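Local atomic coordinates of agmatine N-acetyltransferase (Drosophila melanogaster, PDB entry 7CIW), a protein that acetylates agmatine with acetyl-CoA as a GNAT-family enzyme and probably also acylates arylalkylamines such as serotonin and dopamine. Residues A73-A77 with L146-V150; A113-R119 with L182-L186; H105-V110 with L186-H191. The protein carries 1 engineered substitution. One frame throughout, in Å; residues are numbered along the deposited sequence.

How the contacts relate
All three contacts pack a helix against the one mixed sheet of the GNAT fold. Contact 1 sits on strand 70-80 in its middle; contacts 2 and 3 sit at the edge strand 181-187, their centres about 21 and 24 Å from that of contact 1. Contacts 2 and 3, with centres about 13 Å apart, share Leu186 and both use helix 99-114 against that strand, contact 2 adding helix 116-119. Coenzyme A and N-acetylagmatine are bound near contacts 1 and 3: the side chain of Met147 comes within about 6 Å of N-acetylagmatine and that of Leu106 within about 7 Å. Contact 2 lies farther off, Thr114 being about 12 Å from the same ligand.

Contact 1 of 3, residues A73-A77 with L146-V150; sequences AAVVA and LMETV
Helix 142-156 is the helix of a beta-alpha-beta crossover between strands 125-133 and 161-166 of the GNAT fold, and its Leu146 and Val150 also pack on Val75 of strand 70-80, the neighbour of strand 125-133 in the sheet. The helix segment 146-150 lies along strand 73-77 with axes 8.8 Å apart and an angle of 31° between their directions. Val75 is the centre of the contact. Its CG1 sits between backbone N and carbonyl carbon (chi1 63°), which sends this methyl out to the helix and brings it 3.6 Å from Val150 CG2. The same CG1 lies 3.8 Å from Leu146 CB, the two side chains running alongside one another head to tail. The other methyl, CG2, also leans on Val150 CG2, at 3.8 Å, and Met147 SD is a looser neighbour, at 4.3 Å from Val75 CG2. Leu146 runs back along the strand, its CD1 resting 3.6 Å from Ala73 CB and 3.5 Å from Ala74 N. One helical turn on, Val150 CG1 meets Ala77 CB at 4.0 Å. Ala73, Val75 and Ala77 all direct CB to the helix, whereas Ala74 turns to Leu22 and Phe25 of helix 19-30 on the sheet's other face. No hydrogen bond crosses: the strand's backbone is paired with its sheet neighbours, as in Ala74 with Gly132 and Val75 with Phe63. Helix and sheet are therefore held here by buried apolar contact, with no directional bond between helix and strand, close beside Leu131 and Val133, which bind coenzyme A.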
loop_
_atom_site.group_PDB
_atom_site.type_symbol
_atom_site.label_atom_id
_atom_site.label_comp_id
_atom_site.label_asym_id
_atom_site.label_seq_id
_atom_site.Cartn_x
_atom_site.Cartn_y
_atom_site.Cartn_z
ATOM N N ALA A 73 -5.732 9.625 -8.672
ATOM C CA ALA A 73 -5.547 8.885 -7.433
ATOM C C ALA A 73 -5.562 7.401 -7.774
ATOM O O ALA A 73 -6.147 6.994 -8.779
ATOM C CB ALA A 73 -6.630 9.223 -6.400
ATOM N N ALA A 74 -4.923 6.596 -6.934
ATOM C CA ALA A 74 -4.866 5.169 -7.213
ATOM C C ALA A 74 -4.697 4.384 -5.925
ATOM O O ALA A 74 -4.075 4.856 -4.971
ATOM C CB ALA A 74 -3.708 4.823 -8.164
ATOM N N VAL A 75 -5.232 3.162 -5.922
ATOM C CA VAL A 75 -5.016 2.215 -4.833
ATOM C C VAL A 75 -4.681 0.854 -5.429
ATOM O O VAL A 75 -5.258 0.442 -6.441
ATOM C CB VAL A 75 -6.243 2.162 -3.888
ATOM C CG1 VAL A 75 -7.503 1.645 -4.623
ATOM C CG2 VAL A 75 -5.936 1.353 -2.608
ATOM N N VAL A 76 -3.696 0.188 -4.845
ATOM C CA VAL A 76 -3.266 -1.133 -5.281
ATOM C C VAL A 76 -3.438 -2.060 -4.093
ATOM O O VAL A 76 -2.909 -1.783 -3.011
ATOM C CB VAL A 76 -1.808 -1.125 -5.771
ATOM C CG1 VAL A 76 -1.321 -2.546 -6.032
ATOM C CG2 VAL A 76 -1.667 -0.269 -7.017
ATOM N N ALA A 77 -4.190 -3.139 -4.278
ATOM C CA ALA A 77 -4.439 -4.080 -3.193
ATOM C C ALA A 77 -4.349 -5.494 -3.743
ATOM O O ALA A 77 -4.510 -5.727 -4.943
ATOM C CB ALA A 77 -5.804 -3.837 -2.540
ATOM N N LEU A 146 -11.238 5.662 -2.357
ATOM C CA LEU A 146 -10.591 4.477 -2.912
ATOM C C LEU A 146 -10.488 3.353 -1.881
ATOM O O LEU A 146 -10.706 2.186 -2.220
ATOM C CB LEU A 146 -9.208 4.836 -3.463
ATOM C CG LEU A 146 -9.273 5.691 -4.729
ATOM C CD1 LEU A 146 -7.886 6.138 -5.134
ATOM C CD2 LEU A 146 -9.912 4.904 -5.844
ATOM N N MET A 147 -10.157 3.677 -0.621
ATOM C CA MET A 147 -10.138 2.644 0.418
ATOM C C MET A 147 -11.516 2.017 0.615
ATOM O O MET A 147 -11.630 0.802 0.823
ATOM C CB MET A 147 -9.619 3.225 1.740
ATOM C CG MET A 147 -8.152 3.651 1.683
ATOM S SD MET A 147 -7.008 2.289 1.456
ATOM C CE MET A 147 -7.144 1.415 3.022
ATOM N N GLU A 148 -12.581 2.822 0.548
ATOM C CA GLU A 148 -13.918 2.246 0.644
ATOM C C GLU A 148 -14.208 1.332 -0.540
ATOM O O GLU A 148 -14.850 0.285 -0.387
ATOM C CB GLU A 148 -14.960 3.358 0.742
ATOM C CG GLU A 148 -14.862 4.141 2.052
ATOM C CD GLU A 148 -15.602 3.465 3.199
ATOM O OE1 GLU A 148 -16.053 2.313 3.024
ATOM O OE2 GLU A 148 -15.729 4.086 4.279
ATOM N N THR A 149 -13.729 1.705 -1.727
ATOM C CA THR A 149 -13.914 0.845 -2.895
ATOM C C THR A 149 -13.222 -0.491 -2.701
ATOM O O THR A 149 -13.768 -1.545 -3.054
ATOM C CB THR A 149 -13.387 1.554 -4.146
ATOM O OG1 THR A 149 -14.061 2.811 -4.281
ATOM C CG2 THR A 149 -13.617 0.709 -5.396
ATOM N N VAL A 150 -12.012 -0.467 -2.134
ATOM C CA VAL A 150 -11.295 -1.704 -1.847
ATOM C C VAL A 150 -12.061 -2.542 -0.834
ATOM O O VAL A 150 -12.168 -3.765 -0.980
ATOM C CB VAL A 150 -9.874 -1.392 -1.357
ATOM C CG1 VAL A 150 -9.204 -2.665 -0.812
ATOM C CG2 VAL A 150 -9.076 -0.782 -2.500
#

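Contact 2 of 3, residues A113-R119 with L182-L186; sequences ATDVCRR and LINTL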
loop_
_atom_site.group_PDB
_atom_site.type_symbol
_atom_site.label_atom_id
_atom_site.label_comp_id
_atom_site.label_asym_id
_atom_site.label_seq_id
_atom_site.Cartn_x
_atom_site.Cartn_y
_atom_site.Cartn_z
ATOM N N ALA A 113 5.274 -9.438 12.227
ATOM C CA ALA A 113 4.762 -8.947 13.500
ATOM C C ALA A 113 3.239 -8.895 13.519
ATOM O O ALA A 113 2.628 -9.119 14.574
ATOM C CB ALA A 113 5.338 -7.558 13.790
ATOM N N THR A 114 2.603 -8.610 12.377
ATOM C CA THR A 114 1.144 -8.472 12.385
ATOM C C THR A 114 0.449 -9.817 12.214
ATOM O O THR A 114 -0.498 -10.121 12.949
ATOM C CB THR A 114 0.691 -7.495 11.301
ATOM O OG1 THR A 114 1.220 -7.884 10.027
ATOM C CG2 THR A 114 1.171 -6.093 11.628
ATOM N N ASP A 115 0.888 -10.617 11.238
ATOM C CA ASP A 115 0.444 -12.004 11.062
ATOM C C ASP A 115 -1.077 -12.119 11.206
ATOM O O ASP A 115 -1.599 -12.879 12.018
ATOM C CB ASP A 115 1.168 -12.914 12.062
ATOM C CG ASP A 115 1.148 -14.389 11.663
ATOM O OD1 ASP A 115 0.589 -14.739 10.607
ATOM O OD2 ASP A 115 1.695 -15.213 12.424
ATOM N N VAL A 116 -1.793 -11.337 10.392
ATOM C CA VAL A 116 -3.179 -11.022 10.739
ATOM C C VAL A 116 -4.093 -12.225 10.590
ATOM O O VAL A 116 -5.158 -12.277 11.214
ATOM C CB VAL A 116 -3.720 -9.847 9.907
ATOM C CG1 VAL A 116 -2.994 -8.556 10.259
ATOM C CG2 VAL A 116 -3.678 -10.171 8.385
ATOM N N CYS A 117 -3.746 -13.180 9.731
ATOM C CA CYS A 117 -4.607 -14.352 9.567
ATOM C C CYS A 117 -4.635 -15.190 10.835
ATOM O O CYS A 117 -5.703 -15.652 11.266
ATOM C CB CYS A 117 -4.127 -15.160 8.363
ATOM S SG CYS A 117 -4.559 -14.297 6.796
ATOM N N ARG A 118 -3.473 -15.345 11.463
ATOM C CA ARG A 118 -3.405 -16.035 12.745
ATOM C C ARG A 118 -3.950 -15.165 13.871
ATOM O O ARG A 118 -4.638 -15.661 14.775
ATOM C CB ARG A 118 -1.965 -16.422 13.047
ATOM C CG ARG A 118 -1.374 -17.365 12.026
ATOM C CD ARG A 118 -0.085 -18.007 12.524
ATOM N NE ARG A 118 0.293 -19.119 11.661
ATOM C CZ ARG A 118 0.744 -18.974 10.419
ATOM N NH1 ARG A 118 0.887 -17.755 9.894
ATOM N NH2 ARG A 118 1.055 -20.045 9.700
ATOM N N ARG A 119 -3.645 -13.868 13.833
ATOM C CA ARG A 119 -4.054 -12.975 14.909
ATOM C C ARG A 119 -5.568 -12.952 15.075
ATOM O O ARG A 119 -6.071 -12.986 16.204
ATOM C CB ARG A 119 -3.515 -11.564 14.648
ATOM C CG ARG A 119 -3.970 -10.503 15.653
ATOM C CD ARG A 119 -3.489 -9.114 15.225
ATOM N NE ARG A 119 -2.028 -9.020 15.217
ATOM C CZ ARG A 119 -1.312 -8.383 16.141
ATOM N NH1 ARG A 119 -1.919 -7.768 17.149
ATOM N NH2 ARG A 119 0.015 -8.358 16.058
ATOM N N LEU A 182 -5.652 0.316 14.872
ATOM C CA LEU A 182 -4.205 0.135 14.869
ATOM C C LEU A 182 -3.827 -1.202 15.497
ATOM O O LEU A 182 -4.321 -1.543 16.574
ATOM C CB LEU A 182 -3.554 1.269 15.657
ATOM C CG LEU A 182 -2.048 1.209 15.868
ATOM C CD1 LEU A 182 -1.337 1.415 14.539
ATOM C CD2 LEU A 182 -1.650 2.281 16.886
ATOM N N ILE A 183 -2.906 -1.941 14.865
ATOM C CA ILE A 183 -2.499 -3.224 15.435
ATOM C C ILE A 183 -0.991 -3.351 15.617
ATOM O O ILE A 183 -0.534 -4.290 16.282
ATOM C CB ILE A 183 -3.015 -4.418 14.607
ATOM C CG1 ILE A 183 -2.428 -4.415 13.197
ATOM C CG2 ILE A 183 -4.549 -4.453 14.566
ATOM C CD1 ILE A 183 -2.507 -5.777 12.534
ATOM N N ASN A 184 -0.210 -2.427 15.051
ATOM C CA ASN A 184 1.246 -2.538 15.141
ATOM C C ASN A 184 1.908 -1.214 14.796
ATOM O O ASN A 184 1.486 -0.532 13.867
ATOM C CB ASN A 184 1.796 -3.620 14.202
ATOM C CG ASN A 184 3.225 -4.036 14.559
ATOM O OD1 ASN A 184 3.446 -4.701 15.563
ATOM N ND2 ASN A 184 4.188 -3.654 13.725
ATOM N N THR A 185 2.989 -0.899 15.516
ATOM C CA THR A 185 3.808 0.273 15.256
ATOM C C THR A 185 5.269 -0.150 15.247
ATOM O O THR A 185 5.736 -0.812 16.180
ATOM C CB THR A 185 3.586 1.369 16.309
ATOM O OG1 THR A 185 2.188 1.699 16.379
ATOM C CG2 THR A 185 4.393 2.611 15.982
ATOM N N LEU A 186 5.977 0.214 14.191
ATOM C CA LEU A 186 7.416 -0.008 14.115
ATOM C C LEU A 186 8.071 1.316 13.769
ATOM O O LEU A 186 7.842 1.853 12.683
ATOM C CB LEU A 186 7.757 -1.077 13.077
ATOM C CG LEU A 186 9.232 -1.328 12.763
ATOM C CD1 LEU A 186 10.012 -1.591 14.038
ATOM C CD2 LEU A 186 9.337 -2.502 11.784
HETATM O O HOH W 1 1.721 -6.014 17.202
#
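Ile183 CD1 is wedged into the break between helices 99-114 and 116-119, and this is the tight side of the contact. This methyl lies 3.6 Å from Val116 CG1 and 3.8 Å from Thr114 CG2, each side chain crossing that of Ile183 at about a right angle. Thr114 CG2 also presses on Asn184 CB at 3.6 Å. Thr114 OG1 turns back to bond Val110 O of its own helix, and with it the methyl CG2 is left facing the strand. Two consecutive strand residues point at the helices because the edge strand carries a classic beta bulge, in which Ile183 and Asn184 both stand opposite Thr211 of strand 208-215. On the solvent side the link to the strand is looser and polar. Arg119, its chain bent at chi3 (-64°), turns the edge of its guanidinium to the last carbonyls of helix 99-114, with one face over the Ile183 side chain. NE gives an almost straight bond (173°) to Thr114 O at 2.9 Å, on a lone pair in the carbonyl plane, and NH2 a more bent one (137°) to Ala113 O at 3.1 Å; both oxygens lie in the guanidinium plane. No direct hydrogen bond joins Arg119 to the strand. A water takes a bond from NH2 and donates one to Ile183 O at 3.0 Å and another to Asn184 OD1 at 2.7 Å.

Contact 3 of 3, residues H105-V110 with L186-H191; sequences HLLSAV and LRYVDH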
loop_
_atom_site.group_PDB
_atom_site.type_symbol
_atom_site.label_atom_id
_atom_site.label_comp_id
_atom_site.label_asym_id
_atom_site.label_seq_id
_atom_site.Cartn_x
_atom_site.Cartn_y
_atom_site.Cartn_z
ATOM N N HIS A 105 12.571 -5.708 3.308
ATOM C CA HIS A 105 12.954 -6.178 4.638
ATOM C C HIS A 105 12.138 -5.483 5.727
ATOM O O HIS A 105 11.740 -6.124 6.710
ATOM C CB HIS A 105 14.454 -6.001 4.858
ATOM C CG HIS A 105 15.256 -7.195 4.441
ATOM N ND1 HIS A 105 15.816 -7.319 3.187
ATOM C CD2 HIS A 105 15.569 -8.335 5.103
ATOM C CE1 HIS A 105 16.458 -8.472 3.104
ATOM N NE2 HIS A 105 16.320 -9.109 4.252
ATOM N N LEU A 106 11.819 -4.196 5.548
ATOM C CA LEU A 106 10.921 -3.545 6.499
ATOM C C LEU A 106 9.510 -4.120 6.397
ATOM O O LEU A 106 8.900 -4.482 7.411
ATOM C CB LEU A 106 10.899 -2.031 6.282
ATOM C CG LEU A 106 9.992 -1.337 7.306
ATOM C CD1 LEU A 106 10.691 -0.165 7.959
ATOM C CD2 LEU A 106 8.623 -0.923 6.737
ATOM N N LEU A 107 8.977 -4.225 5.179
ATOM C CA LEU A 107 7.614 -4.727 5.026
ATOM C C LEU A 107 7.482 -6.152 5.550
ATOM O O LEU A 107 6.437 -6.535 6.101
ATOM C CB LEU A 107 7.202 -4.648 3.557
ATOM C CG LEU A 107 6.989 -3.226 3.034
ATOM C CD1 LEU A 107 6.682 -3.241 1.536
ATOM C CD2 LEU A 107 5.880 -2.524 3.801
ATOM N N SER A 108 8.531 -6.957 5.392
ATOM C CA SER A 108 8.473 -8.332 5.871
ATOM C C SER A 108 8.526 -8.383 7.391
ATOM O O SER A 108 7.836 -9.199 8.010
ATOM C CB SER A 108 9.616 -9.146 5.258
ATOM O OG SER A 108 9.724 -10.440 5.831
ATOM N N ALA A 109 9.346 -7.526 8.011
ATOM C CA ALA A 109 9.325 -7.443 9.468
ATOM C C ALA A 109 7.927 -7.113 9.977
ATOM O O ALA A 109 7.467 -7.692 10.966
ATOM C CB ALA A 109 10.336 -6.407 9.961
ATOM N N VAL A 110 7.227 -6.204 9.292
ATOM C CA VAL A 110 5.879 -5.825 9.706
ATOM C C VAL A 110 4.893 -6.973 9.488
ATOM O O VAL A 110 4.012 -7.219 10.320
ATOM C CB VAL A 110 5.450 -4.555 8.948
ATOM C CG1 VAL A 110 3.998 -4.248 9.209
ATOM C CG2 VAL A 110 6.359 -3.380 9.343
ATOM N N LEU A 186 5.977 0.214 14.191
ATOM C CA LEU A 186 7.416 -0.008 14.115
ATOM C C LEU A 186 8.071 1.316 13.769
ATOM O O LEU A 186 7.842 1.853 12.683
ATOM C CB LEU A 186 7.757 -1.077 13.077
ATOM C CG LEU A 186 9.232 -1.328 12.763
ATOM C CD1 LEU A 186 10.012 -1.591 14.038
ATOM C CD2 LEU A 186 9.337 -2.502 11.784
ATOM N N ARG A 187 8.890 1.842 14.685
ATOM C CA ARG A 187 9.580 3.100 14.444
ATOM C C ARG A 187 10.764 2.895 13.514
ATOM O O ARG A 187 11.517 1.928 13.652
ATOM C CB ARG A 187 10.072 3.711 15.752
ATOM C CG ARG A 187 8.965 4.018 16.735
ATOM C CD ARG A 187 9.510 4.857 17.888
ATOM N NE ARG A 187 9.032 6.236 17.803
ATOM C CZ ARG A 187 9.755 7.260 17.357
ATOM N NH1 ARG A 187 11.005 7.075 16.954
ATOM N NH2 ARG A 187 9.226 8.476 17.309
ATOM N N TYR A 188 10.941 3.830 12.580
ATOM C CA TYR A 188 11.982 3.652 11.574
ATOM C C TYR A 188 13.369 3.650 12.192
ATOM O O TYR A 188 14.251 2.928 11.714
ATOM C CB TYR A 188 11.891 4.739 10.502
ATOM C CG TYR A 188 10.598 4.666 9.722
ATOM C CD1 TYR A 188 10.258 3.523 9.022
ATOM C CD2 TYR A 188 9.717 5.730 9.709
ATOM C CE1 TYR A 188 9.082 3.447 8.316
ATOM C CE2 TYR A 188 8.530 5.663 8.997
ATOM C CZ TYR A 188 8.224 4.512 8.310
ATOM O OH TYR A 188 7.048 4.430 7.595
ATOM N N VAL A 189 13.583 4.435 13.253
ATOM C CA VAL A 189 14.906 4.446 13.882
ATOM C C VAL A 189 15.244 3.113 14.539
ATOM O O VAL A 189 16.423 2.844 14.811
ATOM C CB VAL A 189 15.028 5.561 14.934
ATOM C CG1 VAL A 189 14.924 6.925 14.286
ATOM C CG2 VAL A 189 13.984 5.395 16.025
ATOM N N ASP A 190 14.244 2.286 14.830
ATOM C CA ASP A 190 14.442 1.001 15.490
ATOM C C ASP A 190 14.732 -0.131 14.515
ATOM O O ASP A 190 15.016 -1.245 14.963
ATOM C CB ASP A 190 13.201 0.618 16.315
ATOM C CG ASP A 190 12.955 1.553 17.494
ATOM O OD1 ASP A 190 13.914 2.217 17.955
ATOM O OD2 ASP A 190 11.798 1.596 17.979
ATOM N N HIS A 191 14.649 0.106 13.200
ATOM C CA HIS A 191 14.778 -0.965 12.214
ATOM C C HIS A 191 16.127 -0.866 11.503
ATOM O O HIS A 191 16.339 0.030 10.682
ATOM C CB HIS A 191 13.630 -0.951 11.202
ATOM C CG HIS A 191 13.657 -2.125 10.276
ATOM N ND1 HIS A 191 13.271 -3.386 10.673
ATOM C CD2 HIS A 191 14.076 -2.244 8.995
ATOM C CE1 HIS A 191 13.429 -4.229 9.666
ATOM N NE2 HIS A 191 13.923 -3.561 8.638
#
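Leu106 of helix 99-114 slots between His191 and Tyr188 as the chain turns away from the end of the edge strand. Starting at its root, CA is 3.7 Å from His191 NE2, and CB follows beside the same ring, with NE2 at 4.1 Å and CD2 slightly farther. CG stands anti to the backbone N (chi1 -178°), which swings the branch point away from the helix and carries CD1 past the imidazole. At the tip CD1 comes to the rim of the Tyr188 ring, near its plane, 3.9 Å from CD1 of that tyrosine; the two side chains cross at about a right angle. The same methyl keeps His191 CD2 at 4.1 Å. Leu36 of helix 35-38 and Ile200 add to the surroundings of this leucine. In the fold, helix 99-114 here lies against strand 181-187, at one edge of the GNAT sheet, and the 3-10 turn 188-190 that follows brings His191 back over the helix. Ala109, one turn on from Leu106, offers its CB to His191 CE1 at 3.8 Å. Farther along the helix the strand itself takes over: Leu186 CD2 meets Val110 CG2 at 3.9 Å and touches Ala109 CB more loosely. Tyr188 has its hydroxyl tied to Thr167 O, so the ring whose edge receives Leu106 is also hydrogen-bonded to a residue that binds coenzyme A, while Val110 lies close to the side chain of Asp165, another coenzyme A-binding residue.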